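Local coordinates for putative lipoprotein (Bacteroides fragilis, PDB 3QNK) that probably binds glycans at the cell surface for uptake, as a SusD-like lipoprotein of the outer membrane, at residues D264-R269 and G337-D342; Q329-A334 and Y370-A375; N257-I262 and G358-K363. All coordinates share one frame; numbering follows the deposited sequence. Where two conformers were deposited one is given.

Interaction 1: D264-R269 and G337-D342; sequences DKYGDR and GAVTVD
Val-339 packs its two methyl groups against Asp-264, Lys-265 and Tyr-266. CG1 lies at the edge of the Tyr-266 ring, 3.8 Å from CD2, while CG2 touches the aliphatic CB of Lys-265 at 3.8 Å. A branched, compact valine fits this place because each methyl meets a different neighbour, and the residue is buried. The phenol reaches on toward Gly-337, whose carbonyl O sits near the ring plane; the modelled approach of OH to this oxygen is too close to be trusted in detail, and Asp-335 O is an alternative acceptor. Val-339 belongs to strand 339-340, which pairs antiparallel with strand 329-330 and bonds through its backbone to Ile-330, so loop 264-269 rests on one end of a short beta ribbon in this SusD-like protein. Toward the surface the packing is looser. The Lys-265 chain, bent at its third torsion (chi3 -101°), carries NZ to Ala-338 O at 3.0 Å; NZ stands 43° above the carbonyl plane and also bonds Lys-336 O. A long flexible lysine can reach this carbonyl, and the residue as a whole is partly exposed. Asp-264, exposed, merely lays OD1 beside Val-339 CG2, 3.5 Å away.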
ATOM      1  N   ASP B 264     -15.088 -32.115  11.674  1.00 72.67           N
ATOM      2  CA  ASP B 264     -15.508 -33.415  12.201  1.00 73.19           C
ATOM      3  C   ASP B 264     -14.274 -34.350  12.165  1.00 77.04           C
ATOM      4  O   ASP B 264     -14.105 -35.185  13.043  1.00 79.88           O
ATOM      5  CB  ASP B 264     -16.692 -33.993  11.383  1.00 74.21           C
ATOM      6  CG  ASP B 264     -16.447 -34.150   9.881  1.00 85.52           C
ATOM      7  OD1 ASP B 264     -15.995 -33.157   9.234  1.00 83.05           O
ATOM      8  OD2 ASP B 264     -16.757 -35.246   9.338  1.00 93.35           O
ATOM      9  N   LYS B 265     -13.404 -34.165  11.151  1.00 71.13           N
ATOM     10  CA  LYS B 265     -12.161 -34.893  10.896  1.00 70.50           C
ATOM     11  C   LYS B 265     -10.930 -33.946  10.932  1.00 73.73           C
ATOM     12  O   LYS B 265      -9.860 -34.346  11.407  1.00 74.48           O
ATOM     13  CB  LYS B 265     -12.261 -35.577   9.515  1.00 70.63           C
ATOM     14  CG  LYS B 265     -11.136 -36.552   9.208  1.00 80.80           C
ATOM     15  CD  LYS B 265     -11.437 -37.413   7.998  1.00 87.45           C
ATOM     16  CE  LYS B 265     -11.909 -38.795   8.365  1.00 87.38           C
ATOM     17  NZ  LYS B 265     -11.725 -39.753   7.242  1.00 98.45           N
ATOM     18  N   TYR B 266     -11.078 -32.701  10.426  1.00 68.27           N
ATOM     19  CA  TYR B 266      -9.943 -31.798  10.319  1.00 67.77           C
ATOM     20  C   TYR B 266     -10.055 -30.549  11.194  1.00 71.68           C
ATOM     21  O   TYR B 266      -9.655 -30.617  12.345  1.00 75.39           O
ATOM     22  CB  TYR B 266      -9.691 -31.466   8.848  1.00 67.06           C
ATOM     23  CG  TYR B 266      -9.176 -32.680   8.106  1.00 68.81           C
ATOM     24  CD1 TYR B 266      -7.940 -33.243   8.422  1.00 71.36           C
ATOM     25  CD2 TYR B 266      -9.963 -33.326   7.158  1.00 68.64           C
ATOM     26  CE1 TYR B 266      -7.468 -34.373   7.760  1.00 70.94           C
ATOM     27  CE2 TYR B 266      -9.507 -34.475   6.504  1.00 70.05           C
ATOM     28  CZ  TYR B 266      -8.259 -34.996   6.814  1.00 74.89           C
ATOM     29  OH  TYR B 266      -7.776 -36.105   6.169  1.00 72.80           O
ATOM     30  N   GLY B 267     -10.536 -29.434  10.666  1.00 65.63           N
ATOM     31  CA  GLY B 267     -10.636 -28.197  11.429  1.00 64.62           C
ATOM     32  C   GLY B 267     -11.434 -27.125  10.734  1.00 67.44           C
ATOM     33  O   GLY B 267     -12.010 -27.371   9.672  1.00 66.47           O
ATOM     34  N   ASP B 268     -11.435 -25.913  11.316  1.00 64.93           N
ATOM     35  CA  ASP B 268     -12.168 -24.760  10.796  1.00 63.25           C
ATOM     36  C   ASP B 268     -11.228 -23.600  10.409  1.00 66.98           C
ATOM     37  O   ASP B 268     -11.637 -22.419  10.392  1.00 69.21           O
ATOM     38  CB  ASP B 268     -13.228 -24.306  11.807  1.00 65.79           C
ATOM     39  CG  ASP B 268     -12.756 -24.086  13.235  1.00 73.96           C
ATOM     40  OD1 ASP B 268     -11.544 -23.799  13.431  1.00 73.51           O
ATOM     41  OD2 ASP B 268     -13.602 -24.162  14.149  1.00 82.69           O
ATOM     42  N   ARG B 269     -10.009 -23.954  10.001  1.00 61.72           N
ATOM     43  CA  ARG B 269      -8.971 -23.028   9.579  1.00 61.61           C
ATOM     44  C   ARG B 269      -9.381 -22.242   8.321  1.00 66.87           C
ATOM     45  O   ARG B 269      -9.002 -21.078   8.206  1.00 68.41           O
ATOM     46  CB  ARG B 269      -7.646 -23.781   9.339  1.00 63.79           C
ATOM     47  CG  ARG B 269      -6.406 -22.894   9.407  1.00 68.00           C
ATOM     48  CD  ARG B 269      -5.478 -23.333  10.502  1.00 73.69           C
ATOM     49  NE  ARG B 269      -4.527 -22.272  10.833  1.00 83.25           N
ATOM     50  CZ  ARG B 269      -3.254 -22.245  10.454  1.00 98.27           C
ATOM     51  NH1 ARG B 269      -2.748 -23.230   9.727  1.00 85.15           N
ATOM     52  NH2 ARG B 269      -2.477 -21.230  10.799  1.00 88.93           N
ATOM     53  N   GLY B 337      -7.317 -39.303   6.024  1.00 68.50           N
ATOM     54  CA  GLY B 337      -8.012 -39.535   4.758  1.00 65.92           C
ATOM     55  C   GLY B 337      -9.148 -38.582   4.409  1.00 66.94           C
ATOM     56  O   GLY B 337      -9.342 -37.557   5.068  1.00 65.78           O
ATOM     57  N   ALA B 338      -9.917 -38.923   3.352  1.00 61.10           N
ATOM     58  CA  ALA B 338     -11.004 -38.114   2.807  1.00 57.87           C
ATOM     59  C   ALA B 338     -12.093 -37.803   3.826  1.00 64.39           C
ATOM     60  O   ALA B 338     -12.514 -38.666   4.604  1.00 66.40           O
ATOM     61  CB  ALA B 338     -11.620 -38.792   1.592  1.00 57.08           C
ATOM     62  N   VAL B 339     -12.529 -36.543   3.810  1.00 59.90           N
ATOM     63  CA  VAL B 339     -13.611 -35.995   4.617  1.00 60.07           C
ATOM     64  C   VAL B 339     -14.785 -35.714   3.639  1.00 64.24           C
ATOM     65  O   VAL B 339     -14.548 -35.340   2.483  1.00 60.93           O
ATOM     66  CB  VAL B 339     -13.152 -34.746   5.452  1.00 63.31           C
ATOM     67  CG1 VAL B 339     -12.706 -33.576   4.575  1.00 61.47           C
ATOM     68  CG2 VAL B 339     -14.207 -34.307   6.459  1.00 62.88           C
ATOM     69  N   THR B 340     -16.034 -35.962   4.078  1.00 62.71           N
ATOM     70  CA  THR B 340     -17.198 -35.707   3.232  1.00 61.08           C
ATOM     71  C   THR B 340     -17.817 -34.393   3.672  1.00 63.85           C
ATOM     72  O   THR B 340     -18.058 -34.184   4.871  1.00 64.95           O
ATOM     73  CB  THR B 340     -18.185 -36.880   3.252  1.00 68.74           C
ATOM     74  OG1 THR B 340     -17.497 -38.086   2.894  1.00 71.07           O
ATOM     75  CG2 THR B 340     -19.340 -36.667   2.293  1.00 65.03           C
ATOM     76  N   VAL B 341     -18.047 -33.501   2.701  1.00 58.66           N
ATOM     77  CA  VAL B 341     -18.614 -32.169   2.922  1.00 57.68           C
ATOM     78  C   VAL B 341     -20.102 -32.313   3.178  1.00 62.08           C
ATOM     79  O   VAL B 341     -20.786 -32.968   2.397  1.00 61.72           O
ATOM     80  CB  VAL B 341     -18.302 -31.221   1.742  1.00 60.15           C
ATOM     81  CG1 VAL B 341     -19.026 -29.884   1.887  1.00 58.11           C
ATOM     82  CG2 VAL B 341     -16.795 -31.024   1.595  1.00 60.39           C
ATOM     83  N   ASP B 342     -20.583 -31.733   4.295  1.00 59.71           N
ATOM     84  CA  ASP B 342     -21.975 -31.782   4.744  1.00 60.15           C
ATOM     85  C   ASP B 342     -22.527 -30.362   4.857  1.00 63.06           C
ATOM     86  O   ASP B 342     -22.098 -29.578   5.714  1.00 64.28           O
ATOM     87  CB  ASP B 342     -22.072 -32.531   6.099  1.00 64.04           C
ATOM     88  CG  ASP B 342     -23.453 -32.737   6.713  1.00 79.07           C
ATOM     89  OD1 ASP B 342     -24.422 -32.114   6.227  1.00 78.40           O
ATOM     90  OD2 ASP B 342     -23.558 -33.512   7.705  1.00 90.02           O
TER

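Interaction 2: Q329-A334 and Y370-A375; sequences QIFFNA and YNYPYA
Asn-371 OD1, in the conformer given and so with some doubt, accepts from Asp-335 N and, in a weak, bent bond of 2.7 Å, from its neighbour Tyr-372 N. The same oxygen rests on Ala-334 CB at 3.5 Å. CG anti to the backbone N (chi1 177°) starts the amide on this course, and the small alanine lets the two backbones come close. Ala-334 ends a type I turn begun by Phe-331, whose carbonyl O receives Ala-334 N. From that turn the Phe-331 ring reaches across to the other segment. Flat and apolar, it suits its place by offering an edge to Tyr-370 O, 3.5 Å from CD1 and in the ring plane, and a face to Tyr-372. The latter turns its edge toward that face in an offset edge-to-face pair, with centroids 5.7 Å apart and planes at 69°. The touching atoms are Phe-331 CE2 and Tyr-372 CD1, at 3.8 Å. Pro-373 sets CD over one Tyr-372 face toward the rim, while the phenol OH bonds Arg-269 N. With no hydrogen bond directly between the two segments, their cohesion rests on aromatic and van der Waals contact, whereas Asn-371 OD1 serves its own loop and Asp-335, just after the type I turn.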
ATOM      1  N   GLN B 329     -16.221 -35.617  -1.466  1.00 49.37           N
ATOM      2  CA  GLN B 329     -15.080 -36.105  -0.723  1.00 49.83           C
ATOM      3  C   GLN B 329     -13.840 -35.348  -1.166  1.00 57.68           C
ATOM      4  O   GLN B 329     -13.583 -35.228  -2.378  1.00 58.68           O
ATOM      5  CB  GLN B 329     -14.906 -37.583  -0.922  1.00 51.53           C
ATOM      6  CG  GLN B 329     -15.746 -38.370   0.026  1.00 72.05           C
ATOM      7  CD  GLN B 329     -15.574 -39.816  -0.279  1.00 87.51           C
ATOM      8  OE1 GLN B 329     -16.138 -40.324  -1.247  1.00 82.35           O
ATOM      9  NE2 GLN B 329     -14.748 -40.493   0.513  1.00 81.73           N
ATOM     10  N   ILE B 330     -13.112 -34.783  -0.183  1.00 55.45           N
ATOM     11  CA  ILE B 330     -11.889 -34.001  -0.368  1.00 55.57           C
ATOM     12  C   ILE B 330     -10.846 -34.468   0.651  1.00 61.18           C
ATOM     13  O   ILE B 330     -11.204 -35.143   1.608  1.00 62.15           O
ATOM     14  CB  ILE B 330     -12.172 -32.474  -0.267  1.00 58.13           C
ATOM     15  CG1 ILE B 330     -12.886 -32.107   1.052  1.00 58.73           C
ATOM     16  CG2 ILE B 330     -12.965 -31.965  -1.505  1.00 58.41           C
ATOM     17  CD1 ILE B 330     -12.901 -30.658   1.387  1.00 63.32           C
ATOM     18  N   PHE B 331      -9.561 -34.116   0.435  1.00 57.81           N
ATOM     19  CA  PHE B 331      -8.399 -34.403   1.296  1.00 58.45           C
ATOM     20  C   PHE B 331      -8.101 -35.905   1.413  1.00 66.66           C
ATOM     21  O   PHE B 331      -7.743 -36.390   2.490  1.00 68.41           O
ATOM     22  CB  PHE B 331      -8.545 -33.755   2.683  1.00 59.42           C
ATOM     23  CG  PHE B 331      -8.224 -32.282   2.699  1.00 59.47           C
ATOM     24  CD1 PHE B 331      -6.944 -31.828   2.378  1.00 63.11           C
ATOM     25  CD2 PHE B 331      -9.184 -31.348   3.075  1.00 60.13           C
ATOM     26  CE1 PHE B 331      -6.632 -30.460   2.432  1.00 63.48           C
ATOM     27  CE2 PHE B 331      -8.872 -29.984   3.129  1.00 62.58           C
ATOM     28  CZ  PHE B 331      -7.598 -29.551   2.803  1.00 61.16           C
ATOM     29  N   PHE B 332      -8.165 -36.611   0.275  1.00 63.73           N
ATOM     30  CA  PHE B 332      -7.919 -38.046   0.163  1.00 63.94           C
ATOM     31  C   PHE B 332      -6.559 -38.461   0.687  1.00 71.03           C
ATOM     32  O   PHE B 332      -6.462 -39.487   1.372  1.00 72.55           O
ATOM     33  CB  PHE B 332      -8.001 -38.477  -1.300  1.00 64.14           C
ATOM     34  CG  PHE B 332      -9.264 -38.090  -2.017  1.00 63.35           C
ATOM     35  CD1 PHE B 332     -10.439 -38.813  -1.831  1.00 65.73           C
ATOM     36  CD2 PHE B 332      -9.274 -37.033  -2.919  1.00 62.40           C
ATOM     37  CE1 PHE B 332     -11.610 -38.460  -2.512  1.00 64.66           C
ATOM     38  CE2 PHE B 332     -10.439 -36.694  -3.611  1.00 63.38           C
ATOM     39  CZ  PHE B 332     -11.596 -37.414  -3.408  1.00 61.22           C
ATOM     40  N   ASN B 333      -5.506 -37.677   0.347  1.00 67.46           N
ATOM     41  CA  ASN B 333      -4.109 -37.979   0.688  1.00 67.94           C
ATOM     42  C   ASN B 333      -3.570 -37.102   1.852  1.00 73.82           C
ATOM     43  O   ASN B 333      -2.367 -36.784   1.926  1.00 75.16           O
ATOM     44  CB  ASN B 333      -3.221 -37.890  -0.567  1.00 63.85           C
ATOM     45  CG  ASN B 333      -3.548 -38.960  -1.591  1.00 89.42           C
ATOM     46  OD1 ASN B 333      -3.373 -40.166  -1.362  1.00 88.75           O
ATOM     47  ND2 ASN B 333      -4.056 -38.552  -2.743  1.00 85.01           N
ATOM     48  N   ALA B 334      -4.485 -36.736   2.763  1.00 70.56           N
ATOM     49  CA  ALA B 334      -4.214 -36.034   4.011  1.00 71.50           C
ATOM     50  C   ALA B 334      -4.205 -37.090   5.081  1.00 80.74           C
ATOM     51  O   ALA B 334      -4.817 -38.141   4.855  1.00 82.22           O
ATOM     52  CB  ALA B 334      -5.298 -35.003   4.285  1.00 70.50           C
ATOM     53  N   TYR B 370      -2.811 -32.614  -1.257  1.00 63.25           N
ATOM     54  CA  TYR B 370      -2.442 -31.892  -0.039  1.00 61.95           C
ATOM     55  C   TYR B 370      -2.981 -32.511   1.236  1.00 64.10           C
ATOM     56  O   TYR B 370      -3.974 -33.257   1.236  1.00 62.65           O
ATOM     57  CB  TYR B 370      -2.901 -30.418  -0.100  1.00 61.46           C
ATOM     58  CG  TYR B 370      -1.910 -29.463  -0.729  1.00 62.59           C
ATOM     59  CD1 TYR B 370      -1.002 -29.897  -1.690  1.00 64.71           C
ATOM     60  CD2 TYR B 370      -1.916 -28.111  -0.406  1.00 63.48           C
ATOM     61  CE1 TYR B 370      -0.104 -29.012  -2.292  1.00 66.66           C
ATOM     62  CE2 TYR B 370      -1.039 -27.211  -1.017  1.00 64.79           C
ATOM     63  CZ  TYR B 370      -0.127 -27.664  -1.954  1.00 76.22           C
ATOM     64  OH  TYR B 370       0.745 -26.777  -2.550  1.00 81.09           O
ATOM     65  N   ASN B 371      -2.245 -32.197   2.320  1.00 61.54           N
ATOM     66  CA  ASN B 371      -2.605 -32.531   3.700  0.50 62.07           C
ATOM     67  C   ASN B 371      -3.320 -31.310   4.264  1.00 65.02           C
ATOM     68  O   ASN B 371      -3.210 -30.214   3.681  1.00 62.49           O
ATOM     69  CB  ASN B 371      -1.399 -32.946   4.570  0.50 62.12           C
ATOM     70  CG  ASN B 371      -1.751 -33.229   6.036  0.50 76.53           C
ATOM     71  OD1 ASN B 371      -2.873 -33.653   6.383  0.50 55.91           O
ATOM     72  ND2 ASN B 371      -0.814 -32.948   6.938  0.50 71.22           N
ATOM     73  N   TYR B 372      -4.125 -31.478   5.344  1.00 63.34           N
ATOM     74  CA  TYR B 372      -4.866 -30.355   5.934  1.00 63.15           C
ATOM     75  C   TYR B 372      -3.898 -29.341   6.554  1.00 71.82           C
ATOM     76  O   TYR B 372      -2.985 -29.754   7.274  1.00 73.42           O
ATOM     77  CB  TYR B 372      -5.881 -30.831   6.984  1.00 64.55           C
ATOM     78  CG  TYR B 372      -6.794 -29.725   7.486  1.00 65.24           C
ATOM     79  CD1 TYR B 372      -7.888 -29.306   6.740  1.00 64.12           C
ATOM     80  CD2 TYR B 372      -6.547 -29.082   8.698  1.00 67.03           C
ATOM     81  CE1 TYR B 372      -8.712 -28.281   7.182  1.00 61.26           C
ATOM     82  CE2 TYR B 372      -7.363 -28.049   9.147  1.00 67.01           C
ATOM     83  CZ  TYR B 372      -8.449 -27.656   8.389  1.00 70.29           C
ATOM     84  OH  TYR B 372      -9.244 -26.623   8.823  1.00 69.38           O
ATOM     85  N   PRO B 373      -4.086 -28.020   6.316  1.00 69.71           N
ATOM     86  CA  PRO B 373      -3.151 -27.035   6.882  1.00 71.04           C
ATOM     87  C   PRO B 373      -3.336 -26.793   8.390  1.00 79.56           C
ATOM     88  O   PRO B 373      -3.715 -25.689   8.780  1.00 80.29           O
ATOM     89  CB  PRO B 373      -3.449 -25.767   6.070  1.00 70.74           C
ATOM     90  CG  PRO B 373      -4.850 -25.900   5.680  1.00 72.64           C
ATOM     91  CD  PRO B 373      -5.110 -27.361   5.478  1.00 68.52           C
ATOM     92  N   TYR B 374      -3.041 -27.791   9.239  1.00 78.55           N
ATOM     93  CA  TYR B 374      -3.135 -27.612  10.684  1.00 80.64           C
ATOM     94  C   TYR B 374      -2.120 -26.589  11.144  1.00 88.89           C
ATOM     95  O   TYR B 374      -1.026 -26.498  10.573  1.00 89.07           O
ATOM     96  CB  TYR B 374      -2.841 -28.920  11.455  1.00 83.56           C
ATOM     97  CG  TYR B 374      -3.616 -30.171  11.098  1.00 84.85           C
ATOM     98  CD1 TYR B 374      -4.864 -30.426  11.659  1.00 86.54           C
ATOM     99  CD2 TYR B 374      -3.030 -31.182  10.339  1.00 86.29           C
ATOM    100  CE1 TYR B 374      -5.544 -31.626  11.410  1.00 88.75           C
ATOM    101  CE2 TYR B 374      -3.702 -32.379  10.073  1.00 87.71           C
ATOM    102  CZ  TYR B 374      -4.953 -32.608  10.624  1.00 98.09           C
ATOM    103  OH  TYR B 374      -5.599 -33.809  10.385  1.00100.72           O
ATOM    104  N   ALA B 375      -2.422 -25.894  12.227  1.00 88.16           N
ATOM    105  CA  ALA B 375      -1.429 -25.004  12.789  1.00 89.99           C
ATOM    106  C   ALA B 375      -0.449 -25.843  13.656  1.00 98.54           C
ATOM    107  O   ALA B 375      -0.849 -26.368  14.704  1.00 99.75           O
ATOM    108  CB  ALA B 375      -2.108 -23.910  13.599  1.00 90.53           C
TER

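Interaction 3: N257-I262 and G358-K363; sequences NMVTYI and GYNVWK
Strand 360-361, which pairs antiparallel with strand 323-324 in a two-stranded ribbon, is met here by the loop that follows helix 253-257. Every touching residue is buried, yet no direct hydrogen bond joins the two segments. A water does so instead, donating to Asn-257 O at 2.8 Å and to Val-361 O at 2.6 Å. It thus gives two carbonyls in the interior a hydrogen-bond donor and links the loop to the strand. Close to this bridge, Val-361 CG1 lies against Asn-257 CB at 3.9 Å; having CG1 between the backbone N and carbonyl carbon (chi1 68°) directs that methyl to the loop. Asn-257 meets the valine through CB, while its ND2 bonds Met-253 O and Gly-35 O, so the residue pairs an aliphatic contact on the strand with an amide anchored elsewhere.

Beside this pair, Val-259 and Asn-360 cross obliquely. Val-259 CG2 is 3.8 Å from Asn-360 OD1 and also touches the amide carbon CG, an apolar contact with a polar group. The asparagine suits the place because its oxygen is engaged by Arg-343 NH2, while its CB and CG still offer the methyl a surface. Val-259 continues onto Val-324 and Ile-330, so a single small apolar side chain packs on residues of three strands. The arrangement is that of an irregular loop packed beside a short two-stranded antiparallel ribbon, bridged to it by one water that donates to a carbonyl on each side.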
ATOM      1  N   ASN B 257     -10.093 -19.858   0.543  1.00 49.18           N
ATOM      2  CA  ASN B 257     -11.148 -20.408  -0.293  1.00 46.57           C
ATOM      3  C   ASN B 257     -11.452 -21.870   0.029  1.00 52.09           C
ATOM      4  O   ASN B 257     -12.263 -22.506  -0.663  1.00 54.62           O
ATOM      5  CB  ASN B 257     -10.794 -20.208  -1.758  1.00 41.58           C
ATOM      6  CG  ASN B 257     -10.731 -18.731  -2.109  1.00 52.92           C
ATOM      7  OD1 ASN B 257     -11.746 -18.033  -2.216  1.00 49.63           O
ATOM      8  ND2 ASN B 257      -9.533 -18.199  -2.190  1.00 38.80           N
HETATM    9  N   MSE B 258     -10.882 -22.363   1.139  1.00 45.85           N
HETATM   10  CA  MSE B 258     -11.085 -23.718   1.607  1.00 45.43           C
HETATM   11  C   MSE B 258     -12.405 -23.846   2.407  1.00 50.91           C
HETATM   12  O   MSE B 258     -12.783 -22.900   3.111  1.00 48.65           O
HETATM   13  CB  MSE B 258      -9.895 -24.111   2.475  1.00 47.74           C
HETATM   14  CG  MSE B 258      -9.790 -25.608   2.761  1.00 53.61           C
HETATM   15 SE   MSE B 258      -8.335 -25.994   4.012  0.75 60.66          SE
HETATM   16  CE  MSE B 258      -6.965 -25.168   2.971  1.00 57.57           C
ATOM     17  N   VAL B 259     -13.067 -25.040   2.344  1.00 48.53           N
ATOM     18  CA  VAL B 259     -14.303 -25.327   3.107  1.00 48.29           C
ATOM     19  C   VAL B 259     -14.009 -25.066   4.578  1.00 56.92           C
ATOM     20  O   VAL B 259     -12.957 -25.495   5.074  1.00 59.91           O
ATOM     21  CB  VAL B 259     -14.858 -26.755   2.873  1.00 51.54           C
ATOM     22  CG1 VAL B 259     -16.234 -26.922   3.510  1.00 51.06           C
ATOM     23  CG2 VAL B 259     -14.924 -27.092   1.385  1.00 50.42           C
ATOM     24  N   THR B 260     -14.900 -24.330   5.272  1.00 53.90           N
ATOM     25  CA  THR B 260     -14.644 -24.007   6.677  1.00 54.62           C
ATOM     26  C   THR B 260     -14.941 -25.170   7.629  1.00 59.22           C
ATOM     27  O   THR B 260     -14.040 -25.615   8.339  1.00 59.32           O
ATOM     28  CB  THR B 260     -15.384 -22.751   7.092  1.00 60.64           C
ATOM     29  OG1 THR B 260     -14.987 -21.725   6.196  1.00 60.81           O
ATOM     30  CG2 THR B 260     -15.035 -22.321   8.505  1.00 61.17           C
ATOM     31  N   TYR B 261     -16.169 -25.683   7.616  1.00 56.07           N
ATOM     32  CA  TYR B 261     -16.596 -26.705   8.574  1.00 56.55           C
ATOM     33  C   TYR B 261     -16.437 -28.108   8.057  1.00 58.82           C
ATOM     34  O   TYR B 261     -17.370 -28.771   7.605  1.00 55.44           O
ATOM     35  CB  TYR B 261     -18.022 -26.407   9.044  1.00 57.21           C
ATOM     36  CG  TYR B 261     -18.075 -25.028   9.653  1.00 56.21           C
ATOM     37  CD1 TYR B 261     -17.553 -24.789  10.923  1.00 58.67           C
ATOM     38  CD2 TYR B 261     -18.519 -23.936   8.912  1.00 55.07           C
ATOM     39  CE1 TYR B 261     -17.554 -23.515  11.474  1.00 59.89           C
ATOM     40  CE2 TYR B 261     -18.514 -22.651   9.448  1.00 56.27           C
ATOM     41  CZ  TYR B 261     -18.036 -22.444  10.734  1.00 64.61           C
ATOM     42  OH  TYR B 261     -18.042 -21.186  11.285  1.00 59.72           O
ATOM     43  N   ILE B 262     -15.203 -28.560   8.220  1.00 60.10           N
ATOM     44  CA  ILE B 262     -14.618 -29.846   7.843  1.00 61.54           C
ATOM     45  C   ILE B 262     -13.961 -30.348   9.156  1.00 68.08           C
ATOM     46  O   ILE B 262     -13.151 -31.273   9.162  1.00 69.11           O
ATOM     47  CB  ILE B 262     -13.685 -29.455   6.620  1.00 64.35           C
ATOM     48  CG1 ILE B 262     -14.342 -29.672   5.267  1.00 65.60           C
ATOM     49  CG2 ILE B 262     -12.204 -29.785   6.617  1.00 65.07           C
ATOM     50  CD1 ILE B 262     -15.303 -30.913   5.114  1.00 85.33           C
ATOM     51  N   GLY B 358     -23.925 -22.923  -0.822  1.00 42.35           N
ATOM     52  CA  GLY B 358     -23.971 -24.372  -0.687  1.00 42.34           C
ATOM     53  C   GLY B 358     -22.888 -25.045  -1.493  1.00 46.86           C
ATOM     54  O   GLY B 358     -22.889 -26.271  -1.638  1.00 47.84           O
ATOM     55  N   TYR B 359     -21.945 -24.231  -2.015  1.00 44.14           N
ATOM     56  CA  TYR B 359     -20.812 -24.668  -2.833  1.00 44.85           C
ATOM     57  C   TYR B 359     -19.549 -23.945  -2.436  1.00 51.16           C
ATOM     58  O   TYR B 359     -19.623 -22.823  -1.923  1.00 51.81           O
ATOM     59  CB  TYR B 359     -21.070 -24.398  -4.346  1.00 45.65           C
ATOM     60  CG  TYR B 359     -22.359 -24.980  -4.863  1.00 48.23           C
ATOM     61  CD1 TYR B 359     -22.493 -26.350  -5.069  1.00 50.40           C
ATOM     62  CD2 TYR B 359     -23.487 -24.177  -5.054  1.00 48.66           C
ATOM     63  CE1 TYR B 359     -23.708 -26.911  -5.463  1.00 49.41           C
ATOM     64  CE2 TYR B 359     -24.707 -24.727  -5.461  1.00 49.68           C
ATOM     65  CZ  TYR B 359     -24.805 -26.097  -5.679  1.00 55.09           C
ATOM     66  OH  TYR B 359     -25.978 -26.687  -6.069  1.00 54.82           O
ATOM     67  N   ASN B 360     -18.390 -24.563  -2.737  1.00 48.19           N
ATOM     68  CA  ASN B 360     -17.038 -24.016  -2.587  1.00 48.69           C
ATOM     69  C   ASN B 360     -16.275 -24.366  -3.837  1.00 53.54           C
ATOM     70  O   ASN B 360     -16.664 -25.310  -4.540  1.00 56.04           O
ATOM     71  CB  ASN B 360     -16.314 -24.553  -1.345  1.00 50.43           C
ATOM     72  CG  ASN B 360     -16.852 -24.046  -0.053  1.00 57.73           C
ATOM     73  OD1 ASN B 360     -17.707 -24.670   0.552  1.00 58.67           O
ATOM     74  ND2 ASN B 360     -16.348 -22.923   0.420  1.00 45.76           N
ATOM     75  N   VAL B 361     -15.193 -23.632  -4.121  1.00 48.42           N
ATOM     76  CA  VAL B 361     -14.358 -23.910  -5.291  1.00 47.32           C
ATOM     77  C   VAL B 361     -13.423 -25.163  -5.018  1.00 52.36           C
ATOM     78  O   VAL B 361     -13.053 -25.442  -3.860  1.00 53.89           O
ATOM     79  CB  VAL B 361     -13.544 -22.649  -5.685  1.00 49.56           C
ATOM     80  CG1 VAL B 361     -12.487 -22.322  -4.621  1.00 50.27           C
ATOM     81  CG2 VAL B 361     -12.876 -22.816  -7.042  1.00 48.81           C
ATOM     82  N   TRP B 362     -13.100 -25.919  -6.085  1.00 45.87           N
ATOM     83  CA  TRP B 362     -12.075 -26.978  -6.082  1.00 46.65           C
ATOM     84  C   TRP B 362     -10.859 -26.439  -6.951  1.00 51.44           C
ATOM     85  O   TRP B 362     -10.035 -25.647  -6.448  1.00 50.12           O
ATOM     86  CB  TRP B 362     -12.614 -28.336  -6.590  1.00 45.08           C
ATOM     87  CG  TRP B 362     -11.735 -29.485  -6.226  1.00 46.98           C
ATOM     88  CD1 TRP B 362     -10.375 -29.483  -6.135  1.00 50.53           C
ATOM     89  CD2 TRP B 362     -12.162 -30.804  -5.854  1.00 48.00           C
ATOM     90  NE1 TRP B 362      -9.922 -30.721  -5.729  1.00 51.89           N
ATOM     91  CE2 TRP B 362     -10.998 -31.556  -5.556  1.00 53.47           C
ATOM     92  CE3 TRP B 362     -13.424 -31.406  -5.655  1.00 48.99           C
ATOM     93  CZ2 TRP B 362     -11.055 -32.896  -5.131  1.00 53.76           C
ATOM     94  CZ3 TRP B 362     -13.475 -32.737  -5.262  1.00 51.37           C
ATOM     95  CH2 TRP B 362     -12.302 -33.473  -5.016  1.00 53.10           C
ATOM     96  N   LYS B 363     -10.828 -26.816  -8.264  1.00 47.14           N
ATOM     97  CA  LYS B 363      -9.861 -26.410  -9.279  1.00 47.34           C
ATOM     98  C   LYS B 363      -8.404 -26.348  -8.754  1.00 53.06           C
ATOM     99  O   LYS B 363      -7.774 -27.385  -8.570  1.00 52.95           O
ATOM    100  CB  LYS B 363     -10.261 -25.057  -9.906  1.00 47.71           C
ATOM    101  CG  LYS B 363     -10.319 -25.122 -11.424  1.00 51.28           C
ATOM    102  CD  LYS B 363     -10.052 -23.779 -12.026  1.00 56.20           C
ATOM    103  CE  LYS B 363     -10.313 -23.745 -13.513  1.00 53.41           C
ATOM    104  NZ  LYS B 363     -11.666 -24.165 -13.950  1.00 42.78           N
TER
HETATM  105  O   HOH W   1     -13.164 -25.098  -1.279  1.00 41.07           O

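Overall arrangement
The three contacts cluster on one side of the chain's centre, all within the SusD family region of the sequence. Interactions 1 and 2 lie about 8 Å apart between centres, 1 and 3 about 11 Å, and 2 and 3 about 13 Å. Interaction 3 is the deepest, interaction 1 the outermost. Along the chain interaction 1 falls wholly between the two segments of interaction 3, whereas interaction 2 alternates with both. The paired strands 329-330 and 339-340 join interactions 1 and 2, and selenomethionine Met-258 of interaction 3 packs on Phe-331 and Pro-373 of interaction 2. The result is an interlocked set of loops and short ribbons; Arg-269 and Ala-375 also contact the second subunit.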